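Local coordinates for protein sulfite dehydrogenase (Paracoccus pantotrophus, PDB 2XTS) that probably oxidises protein-bound sulfane sulfur at a molybdenum cofactor, as the molybdenum subunit of sulfane dehydrogenase SoxCD, working with a heme-carrying cytochrome subunit, at residues D248-G253 against A360-N365; W260-K265 against V367-G372; N294-R299 against V345-Y350; Y350-K355 against N371-W376. One frame throughout, in Å; residues are numbered along the deposited sequence. Where two conformers were deposited one is given.

Contact 1: residues D248-G253 against A360-N365; sequences DLMPDG and AIRGRN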
loop_
_atom_site.group_PDB
_atom_site.type_symbol
_atom_site.label_atom_id
_atom_site.label_comp_id
_atom_site.label_asym_id
_atom_site.label_seq_id
_atom_site.Cartn_x
_atom_site.Cartn_y
_atom_site.Cartn_z
ATOM N N ASP A 248 25.729 -19.043 -9.893
ATOM C CA ASP A 248 24.769 -19.784 -10.727
ATOM C C ASP A 248 25.549 -20.838 -11.537
ATOM O O ASP A 248 26.240 -20.516 -12.522
ATOM C CB ASP A 248 24.048 -18.826 -11.683
ATOM C CG ASP A 248 23.534 -17.565 -11.014
ATOM O OD1 ASP A 248 23.359 -17.564 -9.783
ATOM O OD2 ASP A 248 23.334 -16.570 -11.764
ATOM N N LEU A 249 25.464 -22.096 -11.117
ATOM C CA LEU A 249 26.274 -23.160 -11.676
ATOM C C LEU A 249 25.815 -23.471 -13.093
ATOM O O LEU A 249 24.609 -23.611 -13.349
ATOM C CB LEU A 249 26.209 -24.403 -10.786
ATOM C CG LEU A 249 27.104 -25.593 -11.119
ATOM C CD1 LEU A 249 28.564 -25.228 -10.931
ATOM C CD2 LEU A 249 26.736 -26.770 -10.269
ATOM N N MET A 250 26.790 -23.586 -14.007
ATOM C CA MET A 250 26.570 -23.771 -15.447
ATOM C C MET A 250 26.963 -25.187 -15.869
ATOM O O MET A 250 27.575 -25.914 -15.101
ATOM C CB MET A 250 27.345 -22.715 -16.209
ATOM C CG MET A 250 26.908 -21.311 -15.851
ATOM S SD MET A 250 25.298 -20.866 -16.524
ATOM C CE MET A 250 25.683 -20.604 -18.266
ATOM N N PRO A 251 26.638 -25.593 -17.117
ATOM C CA PRO A 251 26.847 -26.985 -17.534
ATOM C C PRO A 251 28.279 -27.483 -17.449
ATOM O O PRO A 251 28.468 -28.688 -17.245
ATOM C CB PRO A 251 26.321 -27.008 -18.975
ATOM C CG PRO A 251 25.221 -25.968 -18.946
ATOM C CD PRO A 251 25.793 -24.871 -18.088
ATOM N N ASP A 252 29.253 -26.604 -17.629
ATOM C CA ASP A 252 30.668 -27.008 -17.578
ATOM C C ASP A 252 31.241 -27.127 -16.176
ATOM O O ASP A 252 32.381 -27.537 -16.031
ATOM C CB ASP A 252 31.570 -26.100 -18.442
ATOM C CG ASP A 252 31.666 -24.679 -17.940
ATOM O OD1 ASP A 252 30.858 -24.282 -17.070
ATOM O OD2 ASP A 252 32.550 -23.943 -18.447
ATOM N N GLY A 253 30.451 -26.811 -15.146
ATOM C CA GLY A 253 30.941 -26.890 -13.781
ATOM C C GLY A 253 31.550 -25.596 -13.280
ATOM O O GLY A 253 31.918 -25.509 -12.127
ATOM N N ALA A 360 18.679 -24.809 -22.185
ATOM C CA ALA A 360 19.580 -25.131 -23.300
ATOM C C ALA A 360 20.933 -24.466 -23.098
ATOM O O ALA A 360 21.955 -24.975 -23.562
ATOM C CB ALA A 360 18.945 -24.701 -24.638
ATOM N N ILE A 361 20.941 -23.299 -22.458
ATOM C CA ILE A 361 22.163 -22.546 -22.193
ATOM C C ILE A 361 22.751 -22.850 -20.822
ATOM O O ILE A 361 23.959 -22.981 -20.673
ATOM C CB ILE A 361 21.896 -21.028 -22.327
ATOM C CG1 ILE A 361 21.450 -20.716 -23.763
ATOM C CG2 ILE A 361 23.136 -20.216 -21.960
ATOM C CD1 ILE A 361 20.980 -19.326 -23.975
ATOM N N ARG A 362 21.895 -22.937 -19.811
ATOM C CA ARG A 362 22.354 -23.014 -18.420
ATOM C C ARG A 362 22.320 -24.376 -17.774
ATOM O O ARG A 362 22.843 -24.536 -16.682
ATOM C CB ARG A 362 21.471 -22.130 -17.557
ATOM C CG ARG A 362 21.470 -20.675 -17.937
ATOM C CD ARG A 362 20.544 -19.920 -17.053
ATOM N NE ARG A 362 20.299 -18.557 -17.428
ATOM C CZ ARG A 362 19.574 -17.741 -16.685
ATOM N NH1 ARG A 362 19.102 -18.158 -15.506
ATOM N NH2 ARG A 362 19.293 -16.530 -17.125
ATOM N N GLY A 363 21.703 -25.361 -18.423
ATOM C CA GLY A 363 21.453 -26.610 -17.774
ATOM C C GLY A 363 20.422 -26.442 -16.678
ATOM O O GLY A 363 19.600 -25.522 -16.709
ATOM N N ARG A 364 20.489 -27.330 -15.692
ATOM C CA ARG A 364 19.426 -27.535 -14.730
ATOM C C ARG A 364 19.779 -27.081 -13.316
ATOM O O ARG A 364 18.906 -27.077 -12.453
ATOM C CB ARG A 364 19.032 -29.015 -14.720
ATOM C CG ARG A 364 18.671 -29.495 -16.121
ATOM C CD ARG A 364 18.181 -30.920 -16.180
ATOM N NE ARG A 364 16.828 -31.081 -15.661
ATOM C CZ ARG A 364 15.711 -30.852 -16.355
ATOM N NH1 ARG A 364 15.761 -30.414 -17.611
ATOM N NH2 ARG A 364 14.527 -31.064 -15.796
ATOM N N ASN A 365 21.042 -26.724 -13.072
ATOM C CA ASN A 365 21.534 -26.490 -11.713
ATOM C C ASN A 365 21.884 -25.018 -11.407
ATOM O O ASN A 365 22.642 -24.734 -10.485
ATOM C CB ASN A 365 22.710 -27.426 -11.414
ATOM C CG ASN A 365 22.283 -28.892 -11.326
ATOM O OD1 ASN A 365 22.807 -29.759 -12.029
ATOM N ND2 ASN A 365 21.358 -29.161 -10.443
HETATM O O HOH W 1 23.484 -25.826 -14.500
#
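The side chain of Leu249 touches Asn365 through CB and CD2. Its CB rests 3.6 Å from Asn365 O, and its CD2 reaches the CB of Asn365 at 4.2 Å. No direct hydrogen bond crosses between the segments; one water does the polar work, donating to Arg362 O (2.6 Å) and to Leu249 O (2.7 Å). The same water accepts from Asn365 N at 3.0 Å, so two carbonyl oxygens that cannot bond each other are both satisfied. The contact sets a beta hairpin, strands 248-249 and 255-257 joined through a type I turn from Met250 to Gly253, against the C-terminal end of helix 355-362, where Gly363 leaves the helix with positive phi. The side chain of Arg362 runs straight from CG to NE, and Met250, bent at chi2 and chi3, crosses its start obliquely, Met250 SD 4.1 Å from Arg362 CG. Beside it, Pro251 CD lies 3.3 Å from Arg362 O. Beyond this packing Arg362 forms a salt bridge with Glu155 of the cytochrome chain, on whose Pro75 and Pro73 Leu249 and Asn365 also pack.

Contact 2: residues W260-K265 against V367-G372; sequences WVMDAK and VYHNNG. With CO (cobalt (II) ion), chain G.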
loop_
_atom_site.group_PDB
_atom_site.type_symbol
_atom_site.label_atom_id
_atom_site.label_comp_id
_atom_site.label_asym_id
_atom_site.label_seq_id
_atom_site.Cartn_x
_atom_site.Cartn_y
_atom_site.Cartn_z
ATOM N N TRP A 260 23.618 -9.824 -11.024
ATOM C CA TRP A 260 22.888 -8.868 -10.223
ATOM C C TRP A 260 21.484 -8.612 -10.757
ATOM O O TRP A 260 20.518 -8.578 -9.991
ATOM C CB TRP A 260 23.670 -7.558 -10.140
ATOM C CG TRP A 260 25.015 -7.705 -9.500
ATOM C CD1 TRP A 260 25.314 -8.400 -8.379
ATOM C CD2 TRP A 260 26.241 -7.095 -9.932
ATOM N NE1 TRP A 260 26.659 -8.293 -8.093
ATOM C CE2 TRP A 260 27.249 -7.487 -9.028
ATOM C CE3 TRP A 260 26.588 -6.293 -11.018
ATOM C CZ2 TRP A 260 28.580 -7.075 -9.167
ATOM C CZ3 TRP A 260 27.918 -5.897 -11.156
ATOM C CH2 TRP A 260 28.888 -6.284 -10.237
ATOM N N VAL A 261 21.340 -8.383 -12.055
ATOM C CA VAL A 261 20.043 -7.959 -12.587
ATOM C C VAL A 261 19.069 -9.124 -12.723
ATOM O O VAL A 261 19.445 -10.267 -13.016
ATOM C CB VAL A 261 20.109 -7.138 -13.918
ATOM C CG1 VAL A 261 18.870 -6.243 -14.069
ATOM C CG2 VAL A 261 21.298 -6.244 -13.979
ATOM N N MET A 262 17.805 -8.808 -12.461
ATOM C CA MET A 262 16.693 -9.720 -12.659
ATOM C C MET A 262 16.099 -9.451 -14.051
ATOM O O MET A 262 15.696 -8.336 -14.366
ATOM C CB MET A 262 15.652 -9.530 -11.554
ATOM C CG MET A 262 16.180 -9.734 -10.150
ATOM S SD MET A 262 16.869 -11.391 -9.884
ATOM C CE MET A 262 15.376 -12.373 -9.749
ATOM N N ASP A 263 16.009 -10.481 -14.879
ATOM C CA ASP A 263 15.557 -10.310 -16.256
ATOM C C ASP A 263 14.021 -10.296 -16.383
ATOM O O ASP A 263 13.287 -10.704 -15.471
ATOM C CB ASP A 263 16.149 -11.421 -17.131
ATOM C CG ASP A 263 17.664 -11.344 -17.261
ATOM O OD1 ASP A 263 18.231 -10.233 -17.257
ATOM O OD2 ASP A 263 18.277 -12.420 -17.391
ATOM N N ALA A 264 13.541 -9.853 -17.545
ATOM C CA ALA A 264 12.109 -9.726 -17.793
ATOM C C ALA A 264 11.383 -11.026 -17.537
ATOM O O ALA A 264 11.816 -12.099 -17.961
ATOM C CB ALA A 264 11.844 -9.243 -19.219
ATOM N N LYS A 265 10.237 -10.907 -16.869
ATOM C CA LYS A 265 9.525 -12.048 -16.382
ATOM C C LYS A 265 8.040 -11.709 -16.291
ATOM O O LYS A 265 7.657 -10.555 -16.210
ATOM C CB LYS A 265 10.080 -12.394 -14.996
ATOM C CG LYS A 265 9.651 -13.708 -14.421
ATOM C CD LYS A 265 10.534 -14.064 -13.238
ATOM C CE LYS A 265 10.042 -15.267 -12.480
ATOM N NZ LYS A 265 11.003 -15.702 -11.422
ATOM N N VAL A 367 19.961 -22.783 -10.019
ATOM C CA VAL A 367 19.333 -22.435 -8.727
ATOM C C VAL A 367 18.540 -21.115 -8.770
ATOM O O VAL A 367 17.402 -21.065 -8.336
ATOM C CB VAL A 367 20.320 -22.467 -7.511
ATOM C CG1 VAL A 367 19.622 -22.079 -6.232
ATOM C CG2 VAL A 367 20.974 -23.853 -7.345
ATOM N N TYR A 368 19.143 -20.088 -9.357
ATOM C CA TYR A 368 18.651 -18.725 -9.313
ATOM C C TYR A 368 18.226 -18.293 -10.734
ATOM O O TYR A 368 18.490 -18.986 -11.730
ATOM C CB TYR A 368 19.775 -17.813 -8.805
ATOM C CG TYR A 368 20.328 -18.228 -7.458
ATOM C CD1 TYR A 368 19.590 -18.033 -6.288
ATOM C CD2 TYR A 368 21.566 -18.827 -7.345
ATOM C CE1 TYR A 368 20.088 -18.399 -5.050
ATOM C CE2 TYR A 368 22.046 -19.224 -6.107
ATOM C CZ TYR A 368 21.312 -19.007 -4.966
ATOM O OH TYR A 368 21.858 -19.335 -3.747
ATOM N N HIS A 369 17.600 -17.120 -10.819
ATOM C CA HIS A 369 17.332 -16.457 -12.088
ATOM C C HIS A 369 16.480 -17.264 -13.071
ATOM O O HIS A 369 16.681 -17.206 -14.275
ATOM C CB HIS A 369 18.625 -15.964 -12.737
ATOM C CG HIS A 369 19.355 -14.964 -11.894
ATOM N ND1 HIS A 369 18.975 -13.639 -11.807
ATOM C CD2 HIS A 369 20.446 -15.091 -11.098
ATOM C CE1 HIS A 369 19.776 -13.007 -10.960
ATOM N NE2 HIS A 369 20.688 -13.860 -10.526
ATOM N N ASN A 370 15.494 -17.992 -12.552
ATOM C CA ASN A 370 14.517 -18.647 -13.413
ATOM C C ASN A 370 13.402 -17.698 -13.820
ATOM O O ASN A 370 12.398 -17.556 -13.122
ATOM C CB ASN A 370 13.932 -19.873 -12.723
ATOM C CG ASN A 370 13.009 -20.642 -13.639
ATOM O OD1 ASN A 370 12.802 -20.246 -14.807
ATOM N ND2 ASN A 370 12.443 -21.738 -13.137
ATOM N N ASN A 371 13.575 -17.084 -14.983
ATOM C CA ASN A 371 12.528 -16.234 -15.537
ATOM C C ASN A 371 11.762 -16.903 -16.681
ATOM O O ASN A 371 11.104 -16.219 -17.457
ATOM C CB ASN A 371 13.044 -14.854 -15.958
ATOM C CG ASN A 371 14.074 -14.901 -17.056
ATOM O OD1 ASN A 371 14.958 -15.758 -17.080
ATOM N ND2 ASN A 371 13.974 -13.942 -17.984
ATOM N N GLY A 372 11.809 -18.229 -16.774
ATOM C CA GLY A 372 11.142 -18.936 -17.852
ATOM C C GLY A 372 9.627 -18.755 -17.858
ATOM O O GLY A 372 8.982 -18.574 -16.833
HETATM CO CO CO G . 22.385 -13.482 -9.256
HETATM O O HOH W 2 17.333 -14.632 -16.072
HETATM O O HOH W 3 16.741 -13.152 -13.748
HETATM O O HOH W 4 24.183 -13.046 -8.153
HETATM O O HOH W 5 22.365 -15.467 -8.505
#
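Asn371 ND2 is gripped twice, giving one N-H to Ala264 O and the other to Tyr350 OH. The bond to Ala264 O is short and nearly straight (2.8 Å, 174°); the acceptor lies in the amide plane of Asn371, whereas the nitrogen stands above the carbonyl plane of Ala264. The extended chain of Lys265 crosses this residue obliquely, CD 3.7 Å from Asn371 CA. Its NZ then bonds Asn370 O at 2.9 Å and forms a salt bridge with Glu119. Asn370 OD1 accepts from Gly372 N, closing an Asx turn.

His369 binds the cobalt ion through NE2 at 2.1 Å; Glu219, Thr259 and waters are further ligands. Its ND1 donates in the ring plane to a water that also takes Asp263 N, both bonds 3.0 Å, which, with the metal on NE2, helps to fix the ring's rotation. Met262 SD comes obliquely to the same ring, 3.5 Å from CE1, and the Met262 side chain lies about 7 Å from the molybdenum oxide. Arg151 of the cytochrome chain bonds Val261 O. Both segments are largely loops of the Mo-co dimerisation domain. Met262 packs on Phe117 and Glu119 of strand 112-119, Asn370 and Asn371 lie on Leu358 of helix 355-362, and Lys265 opens strand 265-270, outermost in the eight-stranded sheet of the chain.

Contact 3: residues N294-R299 against V345-Y350; sequences NGRITR and VDETGY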
loop_
_atom_site.group_PDB
_atom_site.type_symbol
_atom_site.label_atom_id
_atom_site.label_comp_id
_atom_site.label_asym_id
_atom_site.label_seq_id
_atom_site.Cartn_x
_atom_site.Cartn_y
_atom_site.Cartn_z
ATOM N N ASN A 294 15.705 -4.707 -16.209
ATOM C CA ASN A 294 16.374 -3.969 -17.274
ATOM C C ASN A 294 15.572 -2.780 -17.811
ATOM O O ASN A 294 15.987 -2.154 -18.782
ATOM C CB ASN A 294 16.758 -4.937 -18.400
ATOM C CG ASN A 294 17.913 -5.851 -18.018
ATOM O OD1 ASN A 294 17.806 -7.087 -18.094
ATOM N ND2 ASN A 294 18.988 -5.263 -17.579
ATOM N N GLY A 295 14.480 -2.428 -17.137
ATOM C CA GLY A 295 13.740 -1.222 -17.453
ATOM C C GLY A 295 12.246 -1.408 -17.402
ATOM O O GLY A 295 11.736 -2.158 -16.554
ATOM N N ARG A 296 11.533 -0.688 -18.267
ATOM C CA ARG A 296 10.094 -0.797 -18.343
ATOM C C ARG A 296 9.663 -1.984 -19.179
ATOM O O ARG A 296 10.288 -2.325 -20.178
ATOM C CB ARG A 296 9.511 0.444 -18.999
ATOM C CG ARG A 296 9.778 1.763 -18.250
ATOM C CD ARG A 296 9.346 2.959 -19.115
ATOM N NE ARG A 296 9.677 4.254 -18.511
ATOM C CZ ARG A 296 8.849 4.987 -17.766
ATOM N NH1 ARG A 296 7.613 4.569 -17.472
ATOM N NH2 ARG A 296 9.272 6.152 -17.287
ATOM N N ILE A 297 8.557 -2.586 -18.774
ATOM C CA ILE A 297 7.827 -3.517 -19.627
ATOM C C ILE A 297 7.173 -2.715 -20.746
ATOM O O ILE A 297 6.568 -1.689 -20.496
ATOM C CB ILE A 297 6.748 -4.299 -18.807
ATOM C CG1 ILE A 297 7.411 -5.239 -17.802
ATOM C CG2 ILE A 297 5.768 -5.038 -19.722
ATOM C CD1 ILE A 297 8.286 -6.279 -18.367
ATOM N N THR A 298 7.290 -3.191 -21.975
ATOM C CA THR A 298 6.652 -2.539 -23.112
ATOM C C THR A 298 5.430 -3.281 -23.587
ATOM O O THR A 298 4.520 -2.662 -24.092
ATOM C CB THR A 298 7.627 -2.352 -24.261
ATOM O OG1 THR A 298 8.190 -3.605 -24.633
ATOM C CG2 THR A 298 8.723 -1.392 -23.871
ATOM N N ARG A 299 5.400 -4.602 -23.438
ATOM C CA ARG A 299 4.210 -5.380 -23.701
ATOM C C ARG A 299 4.249 -6.742 -23.059
ATOM O O ARG A 299 5.311 -7.215 -22.643
ATOM C CB ARG A 299 3.887 -5.475 -25.189
ATOM C CG ARG A 299 4.547 -6.570 -25.925
ATOM C CD ARG A 299 4.064 -6.616 -27.386
ATOM N NE ARG A 299 4.520 -7.842 -28.015
ATOM C CZ ARG A 299 5.716 -7.982 -28.574
ATOM N NH1 ARG A 299 6.585 -6.982 -28.570
ATOM N NH2 ARG A 299 6.055 -9.138 -29.116
ATOM N N VAL A 345 7.949 -8.490 -22.618
ATOM C CA VAL A 345 8.943 -7.826 -23.432
ATOM C C VAL A 345 9.285 -6.534 -22.722
ATOM O O VAL A 345 8.401 -5.835 -22.233
ATOM C CB VAL A 345 8.416 -7.515 -24.842
ATOM C CG1 VAL A 345 9.535 -6.866 -25.701
ATOM C CG2 VAL A 345 7.847 -8.791 -25.482
ATOM N N ASP A 346 10.578 -6.230 -22.599
ATOM C CA ASP A 346 10.980 -4.973 -21.985
ATOM C C ASP A 346 11.558 -3.994 -23.006
ATOM O O ASP A 346 11.743 -4.319 -24.176
ATOM C CB ASP A 346 11.874 -5.171 -20.745
ATOM C CG ASP A 346 13.277 -5.617 -21.050
ATOM O OD1 ASP A 346 13.818 -5.268 -22.128
ATOM O OD2 ASP A 346 13.852 -6.292 -20.166
ATOM N N GLU A 347 11.851 -2.786 -22.544
ATOM C CA GLU A 347 12.266 -1.704 -23.437
ATOM C C GLU A 347 13.599 -1.933 -24.124
ATOM O O GLU A 347 13.937 -1.216 -25.064
ATOM C CB GLU A 347 12.292 -0.370 -22.698
ATOM C CG GLU A 347 13.340 -0.294 -21.617
ATOM C CD GLU A 347 13.354 1.073 -20.975
ATOM O OE1 GLU A 347 12.868 1.200 -19.839
ATOM O OE2 GLU A 347 13.808 2.046 -21.634
ATOM N N THR A 348 14.384 -2.892 -23.643
ATOM C CA THR A 348 15.626 -3.252 -24.328
ATOM C C THR A 348 15.382 -4.167 -25.528
ATOM O O THR A 348 16.305 -4.428 -26.303
ATOM C CB THR A 348 16.623 -3.965 -23.393
ATOM O OG1 THR A 348 16.167 -5.301 -23.121
ATOM C CG2 THR A 348 16.869 -3.167 -22.082
ATOM N N GLY A 349 14.160 -4.653 -25.692
ATOM C CA GLY A 349 13.808 -5.615 -26.738
ATOM C C GLY A 349 13.870 -7.061 -26.265
ATOM O O GLY A 349 13.501 -7.968 -26.977
ATOM N N TYR A 350 14.355 -7.282 -25.054
ATOM C CA TYR A 350 14.398 -8.614 -24.458
ATOM C C TYR A 350 12.991 -9.198 -24.313
ATOM O O TYR A 350 12.095 -8.546 -23.744
ATOM C CB TYR A 350 15.098 -8.521 -23.096
ATOM C CG TYR A 350 15.283 -9.825 -22.366
ATOM C CD1 TYR A 350 14.237 -10.413 -21.671
ATOM C CD2 TYR A 350 16.529 -10.434 -22.292
ATOM C CE1 TYR A 350 14.413 -11.595 -20.977
ATOM C CE2 TYR A 350 16.724 -11.604 -21.587
ATOM C CZ TYR A 350 15.664 -12.179 -20.922
ATOM O OH TYR A 350 15.824 -13.361 -20.203
HETATM O O HOH W 6 10.706 -3.279 -26.693
#
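A classic beta bulge shapes this pairing of antiparallel strands 297-303 and 338-346, neighbours in the large sheet of the dimerisation domain, an E-set fold. Thr298 and Arg299 both face Val345. Val345 O accepts from Thr298 N at 2.9 Å in its carbonyl plane, and more weakly from Arg299 N at 3.5 Å. In return Val345 N donates to Arg299 O, nearly along the C=O axis (2.9 Å). The Arg299 side chain runs beside Val345, pointing the same way, and brings its guanidinium over CG2 of that valine, which lies 3.7 Å from the plane over its centre; Arg299 NE pairs with Asp301. Ahead of the bulge, Arg296 and Glu347 exchange two bonds. Arg296 N points almost straight (174°) at Glu347 OE1, 2.8 Å away, on its anti lone pair, and Glu347 N gives back to Arg296 O at 2.9 Å. Asp346 begins a type I turn to Gly349 and an Asx turn: its OD1 takes Thr348 N from above the carboxylate plane and Thr348 OG1 on the syn lone pair, the latter at 2.6 Å. With these two donors on OD1 and Ser292 OG bonded to OD2, Asp346 probably stays ionised. Glu347 probably does too, helped by the N-H of Arg296 on OE1 and perhaps by that residue's nearby guanidinium, which does not touch it and bonds Ala319 O through NH1.

Contact 4: residues Y350-K355 against N371-W376; sequences YVQPTK and NGIQTW. With GOL (glycerol), chain H.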
loop_
_atom_site.group_PDB
_atom_site.type_symbol
_atom_site.label_atom_id
_atom_site.label_comp_id
_atom_site.label_asym_id
_atom_site.label_seq_id
_atom_site.Cartn_x
_atom_site.Cartn_y
_atom_site.Cartn_z
ATOM N N TYR A 350 14.355 -7.282 -25.054
ATOM C CA TYR A 350 14.398 -8.614 -24.458
ATOM C C TYR A 350 12.991 -9.198 -24.313
ATOM O O TYR A 350 12.095 -8.546 -23.744
ATOM C CB TYR A 350 15.098 -8.521 -23.096
ATOM C CG TYR A 350 15.283 -9.825 -22.366
ATOM C CD1 TYR A 350 14.237 -10.413 -21.671
ATOM C CD2 TYR A 350 16.529 -10.434 -22.292
ATOM C CE1 TYR A 350 14.413 -11.595 -20.977
ATOM C CE2 TYR A 350 16.724 -11.604 -21.587
ATOM C CZ TYR A 350 15.664 -12.179 -20.922
ATOM O OH TYR A 350 15.824 -13.361 -20.203
ATOM N N VAL A 351 12.849 -10.431 -24.780
ATOM C CA VAL A 351 11.625 -11.203 -24.735
ATOM C C VAL A 351 11.830 -12.366 -23.767
ATOM O O VAL A 351 12.761 -13.167 -23.907
ATOM C CB VAL A 351 11.253 -11.758 -26.106
ATOM C CG1 VAL A 351 9.948 -12.545 -26.017
ATOM C CG2 VAL A 351 11.183 -10.618 -27.137
ATOM N N GLN A 352 10.972 -12.434 -22.757
ATOM C CA GLN A 352 11.010 -13.515 -21.791
ATOM C C GLN A 352 11.148 -14.879 -22.476
ATOM O O GLN A 352 10.321 -15.239 -23.293
ATOM C CB GLN A 352 9.744 -13.480 -20.929
ATOM C CG GLN A 352 9.770 -14.429 -19.762
ATOM C CD GLN A 352 8.428 -14.514 -19.045
ATOM O OE1 GLN A 352 7.480 -13.814 -19.393
ATOM N NE2 GLN A 352 8.345 -15.364 -18.026
ATOM N N PRO A 353 12.161 -15.671 -22.076
ATOM C CA PRO A 353 12.399 -16.957 -22.715
ATOM C C PRO A 353 11.555 -18.081 -22.130
ATOM O O PRO A 353 11.076 -17.983 -20.991
ATOM C CB PRO A 353 13.881 -17.218 -22.414
ATOM C CG PRO A 353 14.092 -16.601 -21.082
ATOM C CD PRO A 353 13.260 -15.332 -21.151
ATOM N N THR A 354 11.439 -19.178 -22.865
ATOM C CA THR A 354 10.899 -20.401 -22.296
ATOM C C THR A 354 11.887 -21.029 -21.314
ATOM O O THR A 354 13.092 -20.761 -21.357
ATOM C CB THR A 354 10.562 -21.449 -23.362
ATOM O OG1 THR A 354 11.759 -21.844 -24.046
ATOM C CG2 THR A 354 9.523 -20.929 -24.328
ATOM N N LYS A 355 11.373 -21.893 -20.457
ATOM C CA LYS A 355 12.209 -22.691 -19.546
ATOM C C LYS A 355 13.226 -23.506 -20.354
ATOM O O LYS A 355 14.409 -23.585 -20.015
ATOM C CB LYS A 355 11.355 -23.633 -18.674
ATOM C CG LYS A 355 10.318 -22.952 -17.775
ATOM C CD LYS A 355 9.454 -23.973 -17.026
ATOM C CE LYS A 355 10.165 -24.363 -15.719
ATOM N NZ LYS A 355 9.411 -25.292 -14.800
ATOM N N ASN A 371 13.575 -17.084 -14.983
ATOM C CA ASN A 371 12.528 -16.234 -15.537
ATOM C C ASN A 371 11.762 -16.903 -16.681
ATOM O O ASN A 371 11.104 -16.219 -17.457
ATOM C CB ASN A 371 13.044 -14.854 -15.958
ATOM C CG ASN A 371 14.074 -14.901 -17.056
ATOM O OD1 ASN A 371 14.958 -15.758 -17.080
ATOM N ND2 ASN A 371 13.974 -13.942 -17.984
ATOM N N GLY A 372 11.809 -18.229 -16.774
ATOM C CA GLY A 372 11.142 -18.936 -17.852
ATOM C C GLY A 372 9.627 -18.755 -17.858
ATOM O O GLY A 372 8.982 -18.574 -16.833
ATOM N N ILE A 373 9.051 -18.821 -19.053
ATOM C CA ILE A 373 7.611 -18.739 -19.242
ATOM C C ILE A 373 6.924 -19.843 -18.470
ATOM O O ILE A 373 7.279 -21.008 -18.578
ATOM C CB ILE A 373 7.253 -18.815 -20.756
ATOM C CG1 ILE A 373 7.717 -17.551 -21.486
ATOM C CG2 ILE A 373 5.781 -19.063 -21.016
ATOM C CD1 ILE A 373 7.685 -17.683 -23.017
ATOM N N GLN A 374 5.921 -19.454 -17.693
ATOM C CA GLN A 374 5.081 -20.363 -16.931
ATOM C C GLN A 374 3.873 -20.798 -17.764
ATOM O O GLN A 374 3.269 -19.980 -18.459
ATOM C CB GLN A 374 4.576 -19.629 -15.671
ATOM C CG GLN A 374 3.613 -20.446 -14.819
ATOM C CD GLN A 374 4.239 -21.680 -14.193
ATOM O OE1 GLN A 374 3.806 -22.830 -14.412
ATOM N NE2 GLN A 374 5.270 -21.466 -13.433
ATOM N N THR A 375 3.522 -22.075 -17.689
ATOM C CA THR A 375 2.352 -22.618 -18.362
ATOM C C THR A 375 1.342 -23.082 -17.327
ATOM O O THR A 375 1.697 -23.769 -16.359
ATOM C CB THR A 375 2.733 -23.830 -19.203
ATOM O OG1 THR A 375 3.804 -23.483 -20.092
ATOM C CG2 THR A 375 1.556 -24.358 -20.028
ATOM N N TRP A 376 0.079 -22.717 -17.534
ATOM C CA TRP A 376 -1.024 -23.290 -16.763
ATOM C C TRP A 376 -1.897 -24.160 -17.667
ATOM O O TRP A 376 -2.359 -23.708 -18.730
ATOM C CB TRP A 376 -1.967 -22.234 -16.171
ATOM C CG TRP A 376 -1.358 -21.216 -15.273
ATOM C CD1 TRP A 376 -1.591 -19.876 -15.347
ATOM C CD2 TRP A 376 -0.443 -21.400 -14.162
ATOM N NE1 TRP A 376 -0.899 -19.220 -14.370
ATOM C CE2 TRP A 376 -0.191 -20.126 -13.628
ATOM C CE3 TRP A 376 0.143 -22.510 -13.549
ATOM C CZ2 TRP A 376 0.660 -19.930 -12.554
ATOM C CZ3 TRP A 376 0.974 -22.317 -12.474
ATOM C CH2 TRP A 376 1.228 -21.047 -11.991
HETATM C C1 GOL H . 7.750 -23.145 -21.444
HETATM O O1 GOL H . 8.540 -22.297 -20.581
HETATM C C2 GOL H . 8.305 -24.565 -21.701
HETATM O O2 GOL H . 9.680 -24.559 -22.083
HETATM C C3 GOL H . 8.172 -25.454 -20.471
HETATM O O3 GOL H . 6.829 -25.687 -20.163
HETATM O O HOH W 7 5.369 -16.587 -17.889
#
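The loop from strand 338-346 runs into the N-cap of helix 355-362, Thr354, whose OG1 caps Ala357 N, and packs on the chain entering strand 375-378. Its tight part is largely backbone. Ile373 N donates to Pro353 O at 2.9 Å in the carbonyl plane, and Gly372 CA makes a C-H...O contact with the same oxygen at 3.3 Å. The extended Gln352 gives NE2 to Asn371 O, 2.9 Å away and approached from above the carbonyl plane; OE1 is held by Ser266 and Ala344. Tyr350 meets Asn371 tip to tip, OH accepting from ND2 (2.9 Å) with ring and amide planes 27° apart. Ile373 crosses Thr354 obliquely, CD1 4.0 Å from Thr354 CG2. The looser side, by the partly exposed Thr354 and Lys355, carries a glycerol, probably from the crystallisation liquor, while Lys355 NZ reaches away to Glu127 O and Glu388. Glycerol O1 links the two segments, accepting from Lys355 N at 2.9 Å and donating to Ile373 O at 2.7 Å.

From the N terminus, contact 1 opens at 248-253, on the hairpin, and contact 2 at 260-265; they close in the same order, at 360-365 and 367-372, so their loops cross. Contact 3, between 294-299 and 345-350, is nested inside both and joins two strands of the eight-stranded sheet. It closes where contact 4 opens, the two sharing Tyr350. Contact 4 then spans helix 355-362, crosses contact 1 and ends on the chain that also closes contact 2, with Asn371 and Gly372 in common. Arg362 NH1, bonded to His369 O, joins contact 1 to contact 2. Together they tie the hairpin, the helix and the sheet to the loop holding the cobalt ligand.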